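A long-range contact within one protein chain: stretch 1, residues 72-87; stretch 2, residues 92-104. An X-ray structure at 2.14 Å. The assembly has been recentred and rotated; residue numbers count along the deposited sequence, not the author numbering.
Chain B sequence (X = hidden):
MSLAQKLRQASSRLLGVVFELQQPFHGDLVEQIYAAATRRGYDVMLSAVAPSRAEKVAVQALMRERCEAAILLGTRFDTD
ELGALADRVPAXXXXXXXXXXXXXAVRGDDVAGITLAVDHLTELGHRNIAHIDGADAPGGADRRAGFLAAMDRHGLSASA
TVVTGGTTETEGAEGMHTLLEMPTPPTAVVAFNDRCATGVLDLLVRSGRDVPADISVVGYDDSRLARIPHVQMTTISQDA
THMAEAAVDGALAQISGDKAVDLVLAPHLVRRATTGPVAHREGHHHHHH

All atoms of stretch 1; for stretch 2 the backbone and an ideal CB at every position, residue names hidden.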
# COMPACT_ATOMS: atom_id res chain seq x y z
N LEU B 72 11.02 14.59 -6.06
CA LEU B 72 10.61 14.22 -4.71
C LEU B 72 9.09 14.25 -4.55
O LEU B 72 8.46 15.31 -4.67
CB LEU B 72 11.25 15.17 -3.68
CG LEU B 72 12.75 15.50 -3.79
CD1 LEU B 72 13.16 16.34 -2.58
CD2 LEU B 72 13.58 14.23 -3.84
N LEU B 73 8.50 13.10 -4.27
CA LEU B 73 7.05 13.04 -4.09
C LEU B 73 6.65 13.42 -2.65
O LEU B 73 7.06 12.78 -1.70
CB LEU B 73 6.53 11.64 -4.41
CG LEU B 73 6.94 11.02 -5.74
CD1 LEU B 73 6.06 9.79 -6.01
CD2 LEU B 73 6.79 12.03 -6.87
N GLY B 74 5.87 14.49 -2.52
CA GLY B 74 5.43 14.93 -1.21
C GLY B 74 6.53 15.10 -0.18
O GLY B 74 6.37 14.76 0.99
N THR B 75 7.67 15.65 -0.61
CA THR B 75 8.81 15.86 0.28
C THR B 75 8.51 16.78 1.47
O THR B 75 7.66 17.67 1.38
CB THR B 75 10.01 16.44 -0.51
OG1 THR B 75 11.15 16.54 0.36
CG2 THR B 75 9.68 17.81 -1.06
N ARG B 76 9.23 16.56 2.56
CA ARG B 76 9.06 17.37 3.77
C ARG B 76 10.29 18.25 4.01
O ARG B 76 10.41 18.89 5.06
CB ARG B 76 8.83 16.46 4.99
CG ARG B 76 7.73 15.42 4.82
CD ARG B 76 6.39 16.07 4.51
NE ARG B 76 5.78 16.65 5.70
CZ ARG B 76 5.25 15.94 6.69
NH1 ARG B 76 5.24 14.62 6.63
NH2 ARG B 76 4.72 16.57 7.74
N PHE B 77 11.20 18.28 3.04
CA PHE B 77 12.41 19.09 3.13
C PHE B 77 12.06 20.57 3.22
O PHE B 77 11.15 21.03 2.53
CB PHE B 77 13.28 18.90 1.88
CG PHE B 77 14.18 17.70 1.93
CD1 PHE B 77 14.18 16.84 3.03
CD2 PHE B 77 15.07 17.45 0.89
CE1 PHE B 77 15.05 15.76 3.09
CE2 PHE B 77 15.95 16.37 0.94
CZ PHE B 77 15.94 15.52 2.05
N ASP B 78 12.77 21.30 4.07
CA ASP B 78 12.53 22.74 4.19
C ASP B 78 13.35 23.46 3.12
O ASP B 78 14.06 22.82 2.33
CB ASP B 78 12.92 23.26 5.59
CG ASP B 78 14.37 22.97 5.95
OD1 ASP B 78 15.25 23.14 5.08
OD2 ASP B 78 14.62 22.60 7.12
N THR B 79 13.26 24.78 3.09
CA THR B 79 13.97 25.60 2.12
C THR B 79 15.45 25.27 2.03
O THR B 79 16.01 25.17 0.93
CB THR B 79 13.84 27.10 2.46
OG1 THR B 79 12.45 27.45 2.57
CG2 THR B 79 14.49 27.95 1.37
N ASP B 80 16.09 25.10 3.18
CA ASP B 80 17.51 24.81 3.26
C ASP B 80 17.91 23.45 2.66
O ASP B 80 18.84 23.37 1.87
CB ASP B 80 17.97 24.87 4.72
CG ASP B 80 17.45 26.12 5.43
OD1 ASP B 80 16.22 26.24 5.60
OD2 ASP B 80 18.28 26.98 5.81
N GLU B 81 17.19 22.40 3.05
CA GLU B 81 17.48 21.07 2.54
C GLU B 81 17.25 21.02 1.03
O GLU B 81 18.03 20.43 0.30
CB GLU B 81 16.58 20.04 3.25
CG GLU B 81 16.80 19.97 4.75
CD GLU B 81 15.77 19.09 5.45
OE1 GLU B 81 14.57 19.44 5.44
OE2 GLU B 81 16.17 18.04 6.01
N LEU B 82 16.17 21.65 0.57
CA LEU B 82 15.88 21.69 -0.86
C LEU B 82 16.99 22.44 -1.57
O LEU B 82 17.52 21.98 -2.58
CB LEU B 82 14.55 22.40 -1.12
CG LEU B 82 13.28 21.56 -0.94
CD1 LEU B 82 12.05 22.44 -1.06
CD2 LEU B 82 13.27 20.45 -1.99
N GLY B 83 17.34 23.61 -1.03
CA GLY B 83 18.39 24.42 -1.62
C GLY B 83 19.66 23.61 -1.82
O GLY B 83 20.20 23.57 -2.92
N ALA B 84 20.13 22.97 -0.76
CA ALA B 84 21.34 22.17 -0.84
C ALA B 84 21.22 21.10 -1.92
O ALA B 84 22.18 20.81 -2.63
CB ALA B 84 21.62 21.53 0.51
N LEU B 85 20.04 20.51 -2.04
CA LEU B 85 19.81 19.47 -3.03
C LEU B 85 19.84 20.06 -4.44
O LEU B 85 20.42 19.47 -5.36
CB LEU B 85 18.47 18.78 -2.80
CG LEU B 85 18.08 17.78 -3.89
CD1 LEU B 85 19.08 16.64 -3.90
CD2 LEU B 85 16.67 17.26 -3.64
N ALA B 86 19.21 21.21 -4.60
CA ALA B 86 19.15 21.89 -5.89
C ALA B 86 20.54 22.33 -6.35
O ALA B 86 20.77 22.52 -7.54
CB ALA B 86 18.22 23.09 -5.80
N ASP B 87 21.46 22.50 -5.40
CA ASP B 87 22.81 22.91 -5.74
C ASP B 87 23.63 21.77 -6.31
O ASP B 87 24.72 21.98 -6.84
CB ASP B 87 23.53 23.48 -4.51
CG ASP B 87 22.93 24.79 -4.04
OD1 ASP B 87 22.71 25.69 -4.88
OD2 ASP B 87 22.69 24.93 -2.82
N UNK B 92 12.75 18.76 -8.59
CA UNK B 92 11.34 19.09 -8.74
C UNK B 92 10.53 18.31 -7.71
O UNK B 92 10.70 17.10 -7.54
CB UNK B 92 10.85 18.79 -10.16
N UNK B 93 9.65 19.02 -7.01
CA UNK B 93 8.80 18.39 -6.00
C UNK B 93 7.41 18.16 -6.58
O UNK B 93 6.97 18.89 -7.47
CB UNK B 93 8.72 19.25 -4.74
N UNK B 94 6.74 17.13 -6.09
CA UNK B 94 5.39 16.81 -6.54
C UNK B 94 4.39 16.84 -5.39
O UNK B 94 4.72 16.47 -4.27
CB UNK B 94 5.37 15.44 -7.21
N UNK B 95 3.18 17.29 -5.69
CA UNK B 95 2.10 17.36 -4.72
C UNK B 95 2.28 18.45 -3.68
O UNK B 95 1.66 18.41 -2.61
CB UNK B 95 1.96 16.01 -4.01
N UNK B 96 3.12 19.43 -3.98
CA UNK B 96 3.36 20.55 -3.08
C UNK B 96 4.18 21.62 -3.78
O UNK B 96 4.79 21.36 -4.82
CB UNK B 96 4.07 20.08 -1.81
N UNK B 97 4.18 22.82 -3.21
CA UNK B 97 4.95 23.92 -3.77
C UNK B 97 6.38 23.79 -3.25
O UNK B 97 6.59 23.39 -2.10
CB UNK B 97 4.34 25.28 -3.40
N UNK B 98 7.36 24.11 -4.09
CA UNK B 98 8.77 24.01 -3.69
C UNK B 98 9.09 25.08 -2.66
O UNK B 98 9.83 24.84 -1.70
CB UNK B 98 9.69 24.14 -4.90
N UNK B 99 8.54 26.27 -2.88
CA UNK B 99 8.80 27.39 -1.99
C UNK B 99 10.19 27.92 -2.25
O UNK B 99 10.77 28.62 -1.42
CB UNK B 99 8.64 26.98 -0.52
N UNK B 100 10.74 27.60 -3.42
CA UNK B 100 12.08 28.04 -3.78
C UNK B 100 12.24 28.21 -5.29
O UNK B 100 11.94 27.30 -6.06
CB UNK B 100 13.12 27.04 -3.26
N UNK B 101 12.71 29.39 -5.74
CA UNK B 101 12.89 29.58 -7.18
C UNK B 101 14.05 28.68 -7.58
O UNK B 101 15.04 28.57 -6.85
CB UNK B 101 13.15 31.04 -7.54
N UNK B 102 13.94 28.03 -8.73
CA UNK B 102 15.00 27.14 -9.16
C UNK B 102 14.60 25.70 -8.95
O UNK B 102 15.13 24.80 -9.60
CB UNK B 102 16.30 27.45 -8.41
N UNK B 103 13.67 25.47 -8.02
CA UNK B 103 13.16 24.13 -7.74
C UNK B 103 11.75 24.06 -8.31
O UNK B 103 10.85 24.74 -7.83
CB UNK B 103 13.18 23.82 -6.24
N UNK B 104 11.57 23.23 -9.33
CA UNK B 104 10.26 23.10 -9.96
C UNK B 104 9.25 22.32 -9.13
O UNK B 104 9.60 21.62 -8.19
CB UNK B 104 10.42 22.42 -11.32

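Stretch 2 begins as a strand running parallel to L72 and L73. At 92, CA-to-CB points away from stretch 1 and no atom of that stretch lies within 5.5 Å of the ideal CB, so stretch 1 scarcely restricts the choice; a residue at ease in a strand is enough. It is L92, whose backbone matters here: L72 N donates to L92 O at 2.9 Å.

Position 93 puts its CB on the same face of the sheet as L72, 4.1 Å from T75 CG2 and 5.4 Å from L82 CD2. Methyl groups line this place, so a branched or medium aliphatic side chain would suit. The residue is V93; its CG1 packs 3.6 Å from T75 CG2 and 4.0 Å from L82 CD2, joining strand to helix.

At 94 the CB turns to the other face, with L73, 3.7 Å from L73 CD2. Again an aliphatic residue fits, and beta-branching agrees with the extended backbone. V94 fills it, its CB 3.7 Å from L73 CD2. The backbone continues the ladder: V94 N donates to L72 O, and G74 N to V94 O, both at 2.9 Å.

Position 95 has positive phi (72°), where glycine, asparagine or aspartate would be easiest. Its CB faces stretch 1, 4.5 Å from G74 N. The residue is A95, whose small side chain accompanies a less common backbone conformation.

Position 96 also points toward stretch 1, but its CB is 5.4 Å from both G74 CA and T75 O. Farther out, the carbonyls of T75 and F77 offer acceptors, so a long donor, lysine or arginine, would be apt. R96 reaches them: R96 NH1 donates to T75 O at 2.8 Å and to F77 O at 3.3 Å, both carbonyls lying at the guanidinium edge. R96 NH2 donates to water 1 at 3.0 Å, and that water donates to F77 O at 2.7 Å. Within its own stretch, R96 NE donates to the carbonyl O of position 97 at 2.8 Å, helping to hold the group in place.

Position 97 is out of reach and permissive; it is A97. At 98 the CB lies sideways, 4.8 Å from L82 CD1, and a small residue, polar or not, could serve. S98 keeps its OG among backbone atoms of its own stretch, while S98 O is 3.3 Å from L82 CD1.

Position 99 has positive phi (75°), which favours glycine, and is G99.

At 100 the CB points toward the helix, 4.9 Å from T79 CG2 and 5.2 Å from L82 CD1. A larger aliphatic side chain could bridge those gaps. L100 does so, with CD1 3.8 Å from T79 CG2 and CD2 3.7 Å from G83 CA.

A type II turn spans 100 to 103. Position 101, its second, has phi -69°, which proline's ring accommodates, and is out of reach of stretch 1: P101. At 102, with phi 104°, a CB would jam against the preceding carbonyl O, which calls for glycine: G102. Position 103 points toward stretch 1, near A86, and invites an aliphatic group: V103 CG2 meets A86 CB at 3.8 Å. Position 104, out of reach, is G104.

Stretch 2 92-104: LVVARASGLPGVG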
# COMPACT_ATOMS: atom_id res chain seq x y z
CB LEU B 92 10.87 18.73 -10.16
CG LEU B 92 9.44 19.07 -10.59
CD1 LEU B 92 9.43 19.30 -12.10
CD2 LEU B 92 8.48 17.94 -10.21
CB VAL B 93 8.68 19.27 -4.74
CG1 VAL B 93 10.06 19.57 -4.17
CG2 VAL B 93 7.93 20.56 -5.07
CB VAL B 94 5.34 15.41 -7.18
CG1 VAL B 94 3.92 15.09 -7.61
CG2 VAL B 94 6.26 15.35 -8.39
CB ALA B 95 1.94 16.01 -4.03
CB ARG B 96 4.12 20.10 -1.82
CG ARG B 96 5.52 19.57 -2.09
CD ARG B 96 6.42 19.65 -0.85
NE ARG B 96 6.94 21.00 -0.63
CZ ARG B 96 7.81 21.32 0.33
NH1 ARG B 96 8.25 20.41 1.18
NH2 ARG B 96 8.25 22.57 0.43
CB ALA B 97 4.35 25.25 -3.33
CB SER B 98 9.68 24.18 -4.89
OG SER B 98 9.73 25.54 -5.31
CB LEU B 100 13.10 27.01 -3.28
CG LEU B 100 14.59 27.37 -3.35
CD1 LEU B 100 14.90 28.47 -2.33
CD2 LEU B 100 15.43 26.13 -3.06
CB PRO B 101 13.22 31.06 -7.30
CG PRO B 101 12.54 31.66 -6.12
CD PRO B 101 12.86 30.67 -5.03
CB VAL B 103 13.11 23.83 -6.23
CG1 VAL B 103 12.51 22.45 -6.00
CG2 VAL B 103 14.51 23.88 -5.64
O HOH W 1 10.41 23.56 2.22
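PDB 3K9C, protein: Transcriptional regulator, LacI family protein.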